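Local coordinates for putative diflavin flavoprotein A 3 (Synechocystis sp., PDB 6H0C) that probably carries electrons from NADH to oxygen, reducing it to water, the present chain being its flavodiiron core of metallo-beta-lactamase-like and flavodoxin-like domains, at residues A[150-155]-A[287-292]; A[202-207]-A[249-254]; A[223-228]-A[235-240]. All blocks are in the same frame, centred on the assembly; numbering follows the deposited sequence.

Contacts 1 and 2 lie side by side, their centres 13 Å apart, where the metallo-hydrolase part meets the flavodoxin-like part. They touch directly: Ala289 N of contact 1 lies 2.9 Å from Pro205 O of contact 2, probably a hydrogen bond, and the Pro152 ring packs on Ala206. Contact 3 is nested within the loops closed by both. Its centre is about 20 Å from that of contact 2 and 24 Å from that of contact 1, but helix 237-253 joins it to contact 2, entering at 235-240 and ending at 249-254. A citrate anion, probably from crystallisation, is bound by Arg153 and Tyr154 of contact 1.

Contact 1 of 3, residues A[150-155]-A[287-292]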
ATOM      1  N   PRO A 150       2.998  -3.073   9.182  1.00 27.31           N
ATOM      2  CA  PRO A 150       1.899  -2.149   8.905  1.00 28.79           C
ATOM      3  C   PRO A 150       2.361  -0.787   8.411  1.00 31.94           C
ATOM      4  O   PRO A 150       3.392  -0.276   8.856  1.00 31.86           O
ATOM      5  CB  PRO A 150       1.211  -2.010  10.270  1.00 29.19           C
ATOM      6  CG  PRO A 150       2.296  -2.292  11.262  1.00 26.40           C
ATOM      7  CD  PRO A 150       3.074  -3.412  10.613  1.00 26.04           C
ATOM      8  N   SER A 151       1.586  -0.218   7.493  1.00 27.32           N
ATOM      9  CA  SER A 151       1.717   1.178   7.100  1.00 28.91           C
ATOM     10  C   SER A 151       0.305   1.754   6.959  1.00 30.12           C
ATOM     11  O   SER A 151      -0.669   1.004   6.990  1.00 26.42           O
ATOM     12  CB  SER A 151       2.500   1.322   5.796  1.00 26.47           C
ATOM     13  OG  SER A 151       1.805   0.721   4.719  1.00 31.00           O
ATOM     14  N   PRO A 152       0.187   3.084   6.830  1.00 30.67           N
ATOM     15  CA  PRO A 152      -1.150   3.682   6.697  1.00 29.47           C
ATOM     16  C   PRO A 152      -1.920   3.109   5.514  1.00 26.41           C
ATOM     17  O   PRO A 152      -3.108   2.794   5.625  1.00 25.09           O
ATOM     18  CB  PRO A 152      -0.846   5.173   6.499  1.00 25.52           C
ATOM     19  CG  PRO A 152       0.435   5.371   7.268  1.00 33.21           C
ATOM     20  CD  PRO A 152       1.237   4.105   7.019  1.00 30.04           C
ATOM     21  N   ARG A 153      -1.237   2.945   4.391  1.00 28.50           N
ATOM     22  CA  ARG A 153      -1.906   2.465   3.196  1.00 28.18           C
ATOM     23  C   ARG A 153      -2.135   0.953   3.227  1.00 29.05           C
ATOM     24  O   ARG A 153      -3.074   0.442   2.605  1.00 29.70           O
ATOM     25  CB  ARG A 153      -1.107   2.856   1.955  1.00 36.50           C
ATOM     26  CG  ARG A 153      -1.866   2.588   0.680  1.00 39.03           C
ATOM     27  CD  ARG A 153      -1.201   3.191  -0.524  1.00 34.38           C
ATOM     28  NE  ARG A 153      -1.823   2.665  -1.728  1.00 32.83           N
ATOM     29  CZ  ARG A 153      -1.342   2.849  -2.946  1.00 36.48           C
ATOM     30  NH1 ARG A 153      -1.968   2.326  -3.988  1.00 35.66           N
ATOM     31  NH2 ARG A 153      -0.234   3.558  -3.118  1.00 42.05           N
ATOM     32  N   TYR A 154      -1.277   0.235   3.947  1.00 26.51           N
ATOM     33  CA  TYR A 154      -1.416  -1.217   4.070  1.00 25.85           C
ATOM     34  C   TYR A 154      -1.387  -1.627   5.528  1.00 27.13           C
ATOM     35  O   TYR A 154      -0.401  -2.188   6.009  1.00 24.84           O
ATOM     36  CB  TYR A 154      -0.317  -1.932   3.280  1.00 25.04           C
ATOM     37  CG  TYR A 154      -0.386  -1.562   1.826  1.00 28.05           C
ATOM     38  CD1 TYR A 154      -1.417  -2.043   1.023  1.00 26.20           C
ATOM     39  CD2 TYR A 154       0.536  -0.684   1.266  1.00 27.67           C
ATOM     40  CE1 TYR A 154      -1.509  -1.682  -0.311  1.00 27.47           C
ATOM     41  CE2 TYR A 154       0.447  -0.310  -0.073  1.00 26.19           C
ATOM     42  CZ  TYR A 154      -0.575  -0.819  -0.855  1.00 25.95           C
ATOM     43  OH  TYR A 154      -0.672  -0.473  -2.180  1.00 30.31           O
ATOM     44  N   PRO A 155      -2.483  -1.350   6.242  1.00 28.00           N
ATOM     45  CA  PRO A 155      -2.533  -1.608   7.683  1.00 26.47           C
ATOM     46  C   PRO A 155      -2.371  -3.090   8.007  1.00 30.91           C
ATOM     47  O   PRO A 155      -1.866  -3.443   9.084  1.00 29.16           O
ATOM     48  CB  PRO A 155      -3.924  -1.110   8.081  1.00 23.19           C
ATOM     49  CG  PRO A 155      -4.302  -0.137   7.008  1.00 27.45           C
ATOM     50  CD  PRO A 155      -3.718  -0.714   5.751  1.00 25.48           C
ATOM     51  N   VAL A 287       6.223  13.845   4.119  1.00 24.36           N
ATOM     52  CA  VAL A 287       4.814  13.582   4.386  1.00 22.47           C
ATOM     53  C   VAL A 287       4.661  12.422   5.359  1.00 25.12           C
ATOM     54  O   VAL A 287       5.275  11.370   5.187  1.00 26.88           O
ATOM     55  CB  VAL A 287       4.021  13.248   3.103  1.00 24.08           C
ATOM     56  CG1 VAL A 287       2.584  12.836   3.450  1.00 21.73           C
ATOM     57  CG2 VAL A 287       4.029  14.430   2.133  1.00 24.95           C
ATOM     58  N   THR A 288       3.854  12.644   6.392  1.00 24.41           N
ATOM     59  CA  THR A 288       3.429  11.596   7.301  1.00 22.76           C
ATOM     60  C   THR A 288       1.967  11.313   7.002  1.00 24.24           C
ATOM     61  O   THR A 288       1.071  12.043   7.423  1.00 22.52           O
ATOM     62  CB  THR A 288       3.606  11.997   8.776  1.00 27.11           C
ATOM     63  OG1 THR A 288       5.002  12.103   9.076  1.00 28.98           O
ATOM     64  CG2 THR A 288       2.974  10.961   9.695  1.00 24.05           C
ATOM     65  N   ALA A 289       1.733  10.266   6.229  1.00 24.08           N
ATOM     66  CA  ALA A 289       0.380   9.847   5.935  1.00 21.09           C
ATOM     67  C   ALA A 289      -0.291   9.287   7.191  1.00 25.84           C
ATOM     68  O   ALA A 289       0.334   8.592   7.989  1.00 23.54           O
ATOM     69  CB  ALA A 289       0.384   8.813   4.823  1.00 21.21           C
ATOM     70  N   ILE A 290      -1.567   9.604   7.359  1.00 22.67           N
ATOM     71  CA  ILE A 290      -2.371   9.068   8.443  1.00 21.92           C
ATOM     72  C   ILE A 290      -3.665   8.496   7.875  1.00 24.88           C
ATOM     73  O   ILE A 290      -4.443   9.212   7.228  1.00 22.37           O
ATOM     74  CB  ILE A 290      -2.715  10.142   9.477  1.00 23.56           C
ATOM     75  CG1 ILE A 290      -1.442  10.713  10.100  1.00 26.72           C
ATOM     76  CG2 ILE A 290      -3.672   9.580  10.525  1.00 24.36           C
ATOM     77  CD1 ILE A 290      -0.821   9.810  11.118  1.00 38.51           C
ATOM     78  N   ASN A 291      -3.873   7.202   8.093  1.00 23.34           N
ATOM     79  CA  ASN A 291      -5.125   6.540   7.756  1.00 23.37           C
ATOM     80  C   ASN A 291      -6.064   6.704   8.949  1.00 24.93           C
ATOM     81  O   ASN A 291      -5.874   6.070   9.988  1.00 22.85           O
ATOM     82  CB  ASN A 291      -4.870   5.061   7.420  1.00 25.21           C
ATOM     83  CG  ASN A 291      -6.136   4.297   7.050  1.00 25.91           C
ATOM     84  OD1 ASN A 291      -7.245   4.697   7.390  1.00 29.14           O
ATOM     85  ND2 ASN A 291      -5.964   3.170   6.366  1.00 25.40           N
ATOM     86  N   ALA A 292      -7.054   7.583   8.808  1.00 23.28           N
ATOM     87  CA  ALA A 292      -7.951   7.910   9.913  1.00 24.42           C
ATOM     88  C   ALA A 292      -8.666   6.665  10.430  1.00 25.59           C
ATOM     89  O   ALA A 292      -8.930   6.525  11.625  1.00 25.29           O
ATOM     90  CB  ALA A 292      -8.963   8.962   9.474  1.00 23.81           C
TER
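The irregular loop 150-155 meets the C-terminal part of strand 286-291, with the backbones closest at Pro152 and Asn291, whose CA atoms are 5.0 Å apart. Pro152 carries most of the contact and uses both its ring and its carbonyl. The ring lies against the strand backbone: Pro152 CG is 3.3 Å from Ala289 O, and Pro152 CB is 4.2 Å from Ala289 CB. The carbonyl is taken by Asn291, whose ND2 donates to Pro152 O at 3.0 Å in a nearly straight bond, 165° at the hydrogen. The acceptor lies almost in the Asn291 amide plane, while the donor is tilted 18° from the carbonyl plane of Pro152. The Asn291 side chain reaches from the strand end to the loop because chi1 (-180°) sets CG opposite the backbone N. Strand 286-291 is an outermost strand of the five-stranded parallel sheet of the flavodoxin-like domain, and the loop belongs to the metallo-beta-lactamase-like domain, so this bond ties the two domains together within one chain. Weak bonds from Glu293 N and Thr294 N to Asn291 OD1 are consistent with a fixed rotation of the amide. Pro155 comes across the asparagine at about a right angle, its CG 3.8 Å from Asn291 ND2. Within the loop, Ser151 OG accepts from Tyr154 N at 3.2 Å, an ST motif in the turn around Pro152. Arg153 and Tyr154 point away from the strand; the arginine forms a salt bridge with Glu30, and both residues bind a citrate anion.

Contact 2 of 3, residues A[202-207]-A[249-254]; sequences LLAPAA and SEQQAQ
Ala204 and Ala207 offer two methyl groups to Gln251 and Gln252 where the linker between helices 189-202 and 207-217 of the metallo-beta-lactamase-like domain meets the C-terminal turn of helix 237-253, just ahead of the first strand of the flavodoxin-like sheet. The backbones are nearest at Ala204 and Gln251, with 6.6 Å between their CA atoms, and the glutamine side chains and a water span the interval. Leu203 leads into the linker: its carbonyl receives Ala206 N at 2.8 Å, a tight turn that sets Ala204 and Pro205 at its bend. At Ala204 the methyl sits against the flank of the Gln251 side chain, Ala204 CB lying 3.9 Å from Gln251 CD. The bend of the glutamine at chi2 (-58°) lays CG, CD and OE1 alongside this methyl. Pro205 turns from helix 237-253 and packs on Val287 and Ala289 of strand 286-291 and on Ala277 of helix 268-281, so the linker is held on that side by the flavodoxin-like domain. Ala206 occupies the N-cap position of helix 207-217, and its methyl packs against Pro152. Ala207, the first residue of that helix, points its methyl at helix 237-253, where it rests against two consecutive glutamines. Ala207 CB is 4.0 Å from Gln251 CB and 3.8 Å from Gln252 CG. Beyond CG the Gln252 chain runs extended along the more exposed border of the contact and also touches Ala208. The polar link is indirect: one water lies 2.7 Å from Ala204 O and 2.8 Å from Gln251 OE1 and can donate to either, though it has more acceptors in reach than protons.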
ATOM      1  N   LEU A 202       4.891   5.136  -2.960  1.00 24.13           N
ATOM      2  CA  LEU A 202       4.254   4.210  -2.023  1.00 27.26           C
ATOM      3  C   LEU A 202       4.780   4.270  -0.592  1.00 27.39           C
ATOM      4  O   LEU A 202       4.038   4.001   0.352  1.00 24.33           O
ATOM      5  CB  LEU A 202       4.396   2.765  -2.526  1.00 24.39           C
ATOM      6  CG  LEU A 202       3.299   2.239  -3.458  1.00 30.48           C
ATOM      7  CD1 LEU A 202       3.404   2.828  -4.847  1.00 30.26           C
ATOM      8  CD2 LEU A 202       3.332   0.720  -3.514  1.00 32.22           C
ATOM      9  N   LEU A 203       6.058   4.593  -0.423  1.00 25.51           N
ATOM     10  CA  LEU A 203       6.703   4.354   0.870  1.00 25.90           C
ATOM     11  C   LEU A 203       7.175   5.625   1.585  1.00 25.48           C
ATOM     12  O   LEU A 203       7.214   5.666   2.819  1.00 24.87           O
ATOM     13  CB  LEU A 203       7.882   3.382   0.685  1.00 25.77           C
ATOM     14  CG  LEU A 203       7.498   2.045   0.033  1.00 25.89           C
ATOM     15  CD1 LEU A 203       8.710   1.139  -0.143  1.00 21.56           C
ATOM     16  CD2 LEU A 203       6.383   1.349   0.833  1.00 22.16           C
ATOM     17  N   ALA A 204       7.528   6.653   0.817  1.00 23.64           N
ATOM     18  CA  ALA A 204       8.003   7.909   1.391  1.00 21.79           C
ATOM     19  C   ALA A 204       7.016   8.520   2.395  1.00 23.95           C
ATOM     20  O   ALA A 204       7.435   9.055   3.422  1.00 28.46           O
ATOM     21  CB  ALA A 204       8.316   8.905   0.284  1.00 23.66           C
ATOM     22  N   PRO A 205       5.699   8.445   2.115  1.00 27.51           N
ATOM     23  CA  PRO A 205       4.733   9.008   3.076  1.00 23.01           C
ATOM     24  C   PRO A 205       4.600   8.158   4.327  1.00 26.62           C
ATOM     25  O   PRO A 205       3.892   8.545   5.253  1.00 25.50           O
ATOM     26  CB  PRO A 205       3.415   9.016   2.298  1.00 23.63           C
ATOM     27  CG  PRO A 205       3.818   8.926   0.844  1.00 24.52           C
ATOM     28  CD  PRO A 205       5.044   8.047   0.856  1.00 26.19           C
ATOM     29  N   ALA A 206       5.272   7.009   4.345  1.00 27.28           N
ATOM     30  CA  ALA A 206       5.247   6.109   5.495  1.00 28.37           C
ATOM     31  C   ALA A 206       6.667   5.807   5.987  1.00 30.63           C
ATOM     32  O   ALA A 206       6.956   4.690   6.426  1.00 29.26           O
ATOM     33  CB  ALA A 206       4.525   4.812   5.133  1.00 24.98           C
ATOM     34  N   ALA A 207       7.540   6.810   5.926  1.00 25.96           N
ATOM     35  CA  ALA A 207       8.971   6.608   6.143  1.00 24.97           C
ATOM     36  C   ALA A 207       9.306   5.935   7.480  1.00 27.32           C
ATOM     37  O   ALA A 207      10.161   5.050   7.545  1.00 31.88           O
ATOM     38  CB  ALA A 207       9.695   7.936   6.034  1.00 28.68           C
ATOM     39  N   SER A 249      16.272   7.684   5.217  1.00 36.20           N
ATOM     40  CA  SER A 249      17.028   8.658   5.974  1.00 39.29           C
ATOM     41  C   SER A 249      16.775  10.059   5.456  1.00 36.04           C
ATOM     42  O   SER A 249      16.592  10.982   6.245  1.00 34.19           O
ATOM     43  CB  SER A 249      18.520   8.343   5.922  1.00 46.50           C
ATOM     44  OG  SER A 249      18.785   7.088   6.525  1.00 55.67           O
ATOM     45  N   GLU A 250      16.752  10.238   4.138  1.00 32.05           N
ATOM     46  CA  GLU A 250      16.608  11.600   3.639  1.00 34.51           C
ATOM     47  C   GLU A 250      15.192  12.119   3.825  1.00 36.18           C
ATOM     48  O   GLU A 250      15.004  13.312   4.032  1.00 35.95           O
ATOM     49  CB  GLU A 250      17.035  11.726   2.180  1.00 39.93           C
ATOM     50  CG  GLU A 250      16.632  10.630   1.247  1.00 57.68           C
ATOM     51  CD  GLU A 250      17.331  10.775  -0.100  1.00 64.38           C
ATOM     52  OE1 GLU A 250      18.583  10.686  -0.134  1.00 55.85           O
ATOM     53  OE2 GLU A 250      16.627  11.004  -1.111  1.00 66.54           O
ATOM     54  N   GLN A 251      14.200  11.231   3.788  1.00 34.27           N
ATOM     55  CA  GLN A 251      12.824  11.650   4.025  1.00 28.51           C
ATOM     56  C   GLN A 251      12.660  12.193   5.441  1.00 34.88           C
ATOM     57  O   GLN A 251      12.095  13.264   5.646  1.00 37.93           O
ATOM     58  CB  GLN A 251      11.847  10.494   3.790  1.00 25.02           C
ATOM     59  CG  GLN A 251      11.622  10.156   2.311  1.00 26.06           C
ATOM     60  CD  GLN A 251      11.113  11.341   1.504  1.00 32.41           C
ATOM     61  OE1 GLN A 251      10.191  12.040   1.915  1.00 36.70           O
ATOM     62  NE2 GLN A 251      11.724  11.577   0.353  1.00 34.36           N
ATOM     63  N   GLN A 252      13.160  11.459   6.421  1.00 36.83           N
ATOM     64  CA  GLN A 252      12.945  11.847   7.806  1.00 36.26           C
ATOM     65  C   GLN A 252      13.842  13.017   8.190  1.00 38.88           C
ATOM     66  O   GLN A 252      13.659  13.641   9.229  1.00 44.40           O
ATOM     67  CB  GLN A 252      13.164  10.645   8.719  1.00 34.26           C
ATOM     68  CG  GLN A 252      12.128   9.557   8.453  1.00 43.26           C
ATOM     69  CD  GLN A 252      12.365   8.288   9.245  1.00 52.68           C
ATOM     70  OE1 GLN A 252      13.230   7.480   8.907  1.00 59.61           O
ATOM     71  NE2 GLN A 252      11.584   8.101  10.299  1.00 46.79           N
ATOM     72  N   ALA A 253      14.791  13.336   7.322  1.00 36.29           N
ATOM     73  CA  ALA A 253      15.745  14.401   7.594  1.00 38.11           C
ATOM     74  C   ALA A 253      15.285  15.752   7.059  1.00 43.16           C
ATOM     75  O   ALA A 253      15.892  16.779   7.362  1.00 47.10           O
ATOM     76  CB  ALA A 253      17.109  14.052   7.004  1.00 36.36           C
ATOM     77  N   GLN A 254      14.222  15.764   6.264  1.00 37.43           N
ATOM     78  CA  GLN A 254      13.778  17.014   5.657  1.00 38.10           C
ATOM     79  C   GLN A 254      13.231  17.988   6.708  1.00 41.17           C
ATOM     80  O   GLN A 254      12.643  17.578   7.711  1.00 41.07           O
ATOM     81  CB  GLN A 254      12.753  16.714   4.574  1.00 40.66           C
ATOM     82  CG  GLN A 254      13.352  15.792   3.534  1.00 47.65           C
ATOM     83  CD  GLN A 254      12.451  15.522   2.365  1.00 52.68           C
ATOM     84  OE1 GLN A 254      12.720  15.971   1.255  1.00 51.56           O
ATOM     85  NE2 GLN A 254      11.386  14.762   2.595  1.00 58.71           N
TER
HETATM   86  O   HOH W   1       8.190  11.647   3.875  1.00 24.34           O

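Contact 3 of 3, residues A[223-228]-A[235-240]; sequences QTYAPS and YGLREL
Strand 224-227, an outermost strand of the five-stranded mixed sheet in the metallo-beta-lactamase-like domain, leads through a short connection into helix 237-253, and the contact packs the first residue of that helix back on the strand. Gly236 is the N-cap, and its carbonyl accepts from Leu240 N at 2.8 Å in the opening turn. Leu237 lies over one face of the Tyr225 ring in a CH-pi contact: Leu237 CG stands 3.8 Å from the ring centroid, only 14° off the normal. The two branches then spread apart. Leu237 CD2 leans toward the phenol end, 3.8 Å from Tyr225 OH, while Leu237 CD1 reaches the backbone ahead of the tyrosine, 3.3 Å from Gln223 C and 3.4 Å from Thr224 N. A chi1 of -170° swings the leucine branches out beside its own carbonyl carbon and across to the strand. Phe174 also stacks with the Tyr225 ring. The hydroxyl of Tyr225 is hydrogen-bonded to Thr241 OG1, one helical turn beyond Leu237, so the ring is held both through its apolar face and at its polar end by the same helix.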
ATOM      1  N   GLN A 223      18.092 -14.204   0.831  1.00 25.64           N
ATOM      2  CA  GLN A 223      18.903 -14.024  -0.362  1.00 28.56           C
ATOM      3  C   GLN A 223      18.059 -13.563  -1.557  1.00 32.10           C
ATOM      4  O   GLN A 223      18.591 -13.243  -2.628  1.00 31.10           O
ATOM      5  CB  GLN A 223      19.621 -15.323  -0.702  1.00 31.29           C
ATOM      6  CG  GLN A 223      20.526 -15.831   0.412  1.00 40.17           C
ATOM      7  CD  GLN A 223      21.738 -14.953   0.627  1.00 52.33           C
ATOM      8  OE1 GLN A 223      21.897 -14.342   1.686  1.00 62.99           O
ATOM      9  NE2 GLN A 223      22.611 -14.893  -0.374  1.00 54.35           N
ATOM     10  N   THR A 224      16.739 -13.547  -1.367  1.00 27.76           N
ATOM     11  CA  THR A 224      15.798 -13.105  -2.389  1.00 26.44           C
ATOM     12  C   THR A 224      14.643 -12.382  -1.713  1.00 27.78           C
ATOM     13  O   THR A 224      14.142 -12.847  -0.697  1.00 25.30           O
ATOM     14  CB  THR A 224      15.233 -14.288  -3.216  1.00 28.99           C
ATOM     15  OG1 THR A 224      16.304 -15.046  -3.790  1.00 33.91           O
ATOM     16  CG2 THR A 224      14.292 -13.799  -4.331  1.00 26.14           C
ATOM     17  N   TYR A 225      14.238 -11.242  -2.264  1.00 23.90           N
ATOM     18  CA  TYR A 225      12.941 -10.662  -1.929  1.00 23.43           C
ATOM     19  C   TYR A 225      11.940 -11.079  -2.991  1.00 25.31           C
ATOM     20  O   TYR A 225      12.219 -10.968  -4.188  1.00 25.62           O
ATOM     21  CB  TYR A 225      12.987  -9.136  -1.867  1.00 25.53           C
ATOM     22  CG  TYR A 225      13.917  -8.524  -0.837  1.00 25.46           C
ATOM     23  CD1 TYR A 225      14.206  -9.165   0.367  1.00 23.23           C
ATOM     24  CD2 TYR A 225      14.489  -7.282  -1.072  1.00 25.12           C
ATOM     25  CE1 TYR A 225      15.051  -8.571   1.301  1.00 25.57           C
ATOM     26  CE2 TYR A 225      15.327  -6.685  -0.148  1.00 23.78           C
ATOM     27  CZ  TYR A 225      15.606  -7.322   1.031  1.00 22.59           C
ATOM     28  OH  TYR A 225      16.448  -6.686   1.923  1.00 24.37           O
ATOM     29  N   ALA A 226      10.776 -11.555  -2.561  1.00 22.95           N
ATOM     30  CA  ALA A 226       9.714 -11.908  -3.494  1.00 22.55           C
ATOM     31  C   ALA A 226       8.560 -10.937  -3.291  1.00 26.07           C
ATOM     32  O   ALA A 226       7.721 -11.151  -2.417  1.00 25.73           O
ATOM     33  CB  ALA A 226       9.265 -13.334  -3.278  1.00 20.23           C
ATOM     34  N   PRO A 227       8.527  -9.851  -4.084  1.00 24.64           N
ATOM     35  CA  PRO A 227       7.610  -8.727  -3.862  1.00 22.93           C
ATOM     36  C   PRO A 227       6.288  -8.870  -4.615  1.00 23.56           C
ATOM     37  O   PRO A 227       6.150  -9.765  -5.461  1.00 25.33           O
ATOM     38  CB  PRO A 227       8.404  -7.537  -4.400  1.00 24.41           C
ATOM     39  CG  PRO A 227       9.185  -8.140  -5.575  1.00 24.03           C
ATOM     40  CD  PRO A 227       9.429  -9.609  -5.231  1.00 23.57           C
ATOM     41  N   SER A 228       5.337  -7.985  -4.327  1.00 22.49           N
ATOM     42  CA  SER A 228       4.061  -7.981  -5.049  1.00 26.17           C
ATOM     43  C   SER A 228       4.210  -7.693  -6.533  1.00 24.55           C
ATOM     44  O   SER A 228       3.448  -8.227  -7.350  1.00 23.00           O
ATOM     45  CB  SER A 228       3.101  -6.941  -4.467  1.00 26.79           C
ATOM     46  OG  SER A 228       2.750  -7.257  -3.136  1.00 36.54           O
ATOM     47  N   TYR A 235      19.540 -10.203  -7.569  1.00 28.89           N
ATOM     48  CA  TYR A 235      20.785  -9.569  -7.949  1.00 29.58           C
ATOM     49  C   TYR A 235      20.894  -8.150  -7.416  1.00 27.89           C
ATOM     50  O   TYR A 235      21.998  -7.670  -7.155  1.00 29.18           O
ATOM     51  CB  TYR A 235      20.922  -9.595  -9.466  1.00 29.32           C
ATOM     52  CG  TYR A 235      20.849 -11.001  -9.988  1.00 30.05           C
ATOM     53  CD1 TYR A 235      21.923 -11.867  -9.831  1.00 34.96           C
ATOM     54  CD2 TYR A 235      19.705 -11.477 -10.611  1.00 28.32           C
ATOM     55  CE1 TYR A 235      21.872 -13.164 -10.295  1.00 34.84           C
ATOM     56  CE2 TYR A 235      19.644 -12.776 -11.080  1.00 30.97           C
ATOM     57  CZ  TYR A 235      20.735 -13.613 -10.917  1.00 38.05           C
ATOM     58  OH  TYR A 235      20.693 -14.910 -11.375  1.00 44.16           O
ATOM     59  N   GLY A 236      19.754  -7.488  -7.235  1.00 24.69           N
ATOM     60  CA  GLY A 236      19.758  -6.127  -6.726  1.00 28.45           C
ATOM     61  C   GLY A 236      19.414  -6.000  -5.251  1.00 31.65           C
ATOM     62  O   GLY A 236      19.188  -4.891  -4.756  1.00 29.18           O
ATOM     63  N   LEU A 237      19.385  -7.131  -4.548  1.00 29.56           N
ATOM     64  CA  LEU A 237      18.883  -7.169  -3.176  1.00 25.63           C
ATOM     65  C   LEU A 237      19.662  -6.237  -2.239  1.00 26.86           C
ATOM     66  O   LEU A 237      19.072  -5.352  -1.611  1.00 28.44           O
ATOM     67  CB  LEU A 237      18.906  -8.606  -2.638  1.00 30.15           C
ATOM     68  CG  LEU A 237      18.186  -8.849  -1.299  1.00 32.99           C
ATOM     69  CD1 LEU A 237      17.732 -10.295  -1.152  1.00 31.07           C
ATOM     70  CD2 LEU A 237      19.075  -8.455  -0.121  1.00 28.37           C
ATOM     71  N   ARG A 238      20.975  -6.412  -2.154  1.00 25.92           N
ATOM     72  CA  ARG A 238      21.761  -5.588  -1.233  1.00 30.29           C
ATOM     73  C   ARG A 238      21.737  -4.123  -1.629  1.00 30.53           C
ATOM     74  O   ARG A 238      21.530  -3.246  -0.785  1.00 31.29           O
ATOM     75  CB  ARG A 238      23.209  -6.086  -1.143  1.00 29.35           C
ATOM     76  CG  ARG A 238      23.328  -7.362  -0.335  1.00 47.80           C
ATOM     77  CD  ARG A 238      24.767  -7.802  -0.185  1.00 68.46           C
ATOM     78  NE  ARG A 238      24.861  -9.103   0.472  1.00 78.97           N
ATOM     79  CZ  ARG A 238      26.006  -9.673   0.841  1.00 84.42           C
ATOM     80  NH1 ARG A 238      27.161  -9.057   0.623  1.00 83.72           N
ATOM     81  NH2 ARG A 238      25.994 -10.861   1.432  1.00 87.61           N
ATOM     82  N   GLU A 239      21.926  -3.858  -2.914  1.00 25.41           N
ATOM     83  CA  GLU A 239      22.007  -2.485  -3.368  1.00 24.77           C
ATOM     84  C   GLU A 239      20.673  -1.780  -3.168  1.00 25.62           C
ATOM     85  O   GLU A 239      20.636  -0.628  -2.756  1.00 29.54           O
ATOM     86  CB  GLU A 239      22.431  -2.426  -4.826  1.00 24.00           C
ATOM     87  CG  GLU A 239      22.726  -1.036  -5.314  1.00 27.40           C
ATOM     88  CD  GLU A 239      23.548  -1.038  -6.598  1.00 36.38           C
ATOM     89  OE1 GLU A 239      24.008   0.050  -6.993  1.00 33.63           O
ATOM     90  OE2 GLU A 239      23.733  -2.119  -7.212  1.00 31.87           O
ATOM     91  N   LEU A 240      19.572  -2.470  -3.440  1.00 25.78           N
ATOM     92  CA  LEU A 240      18.268  -1.841  -3.273  1.00 27.54           C
ATOM     93  C   LEU A 240      17.999  -1.607  -1.792  1.00 29.29           C
ATOM     94  O   LEU A 240      17.424  -0.586  -1.411  1.00 28.17           O
ATOM     95  CB  LEU A 240      17.153  -2.691  -3.893  1.00 28.96           C
ATOM     96  CG  LEU A 240      15.728  -2.129  -3.761  1.00 29.14           C
ATOM     97  CD1 LEU A 240      15.633  -0.698  -4.289  1.00 25.83           C
ATOM     98  CD2 LEU A 240      14.711  -3.038  -4.460  1.00 27.89           C
TER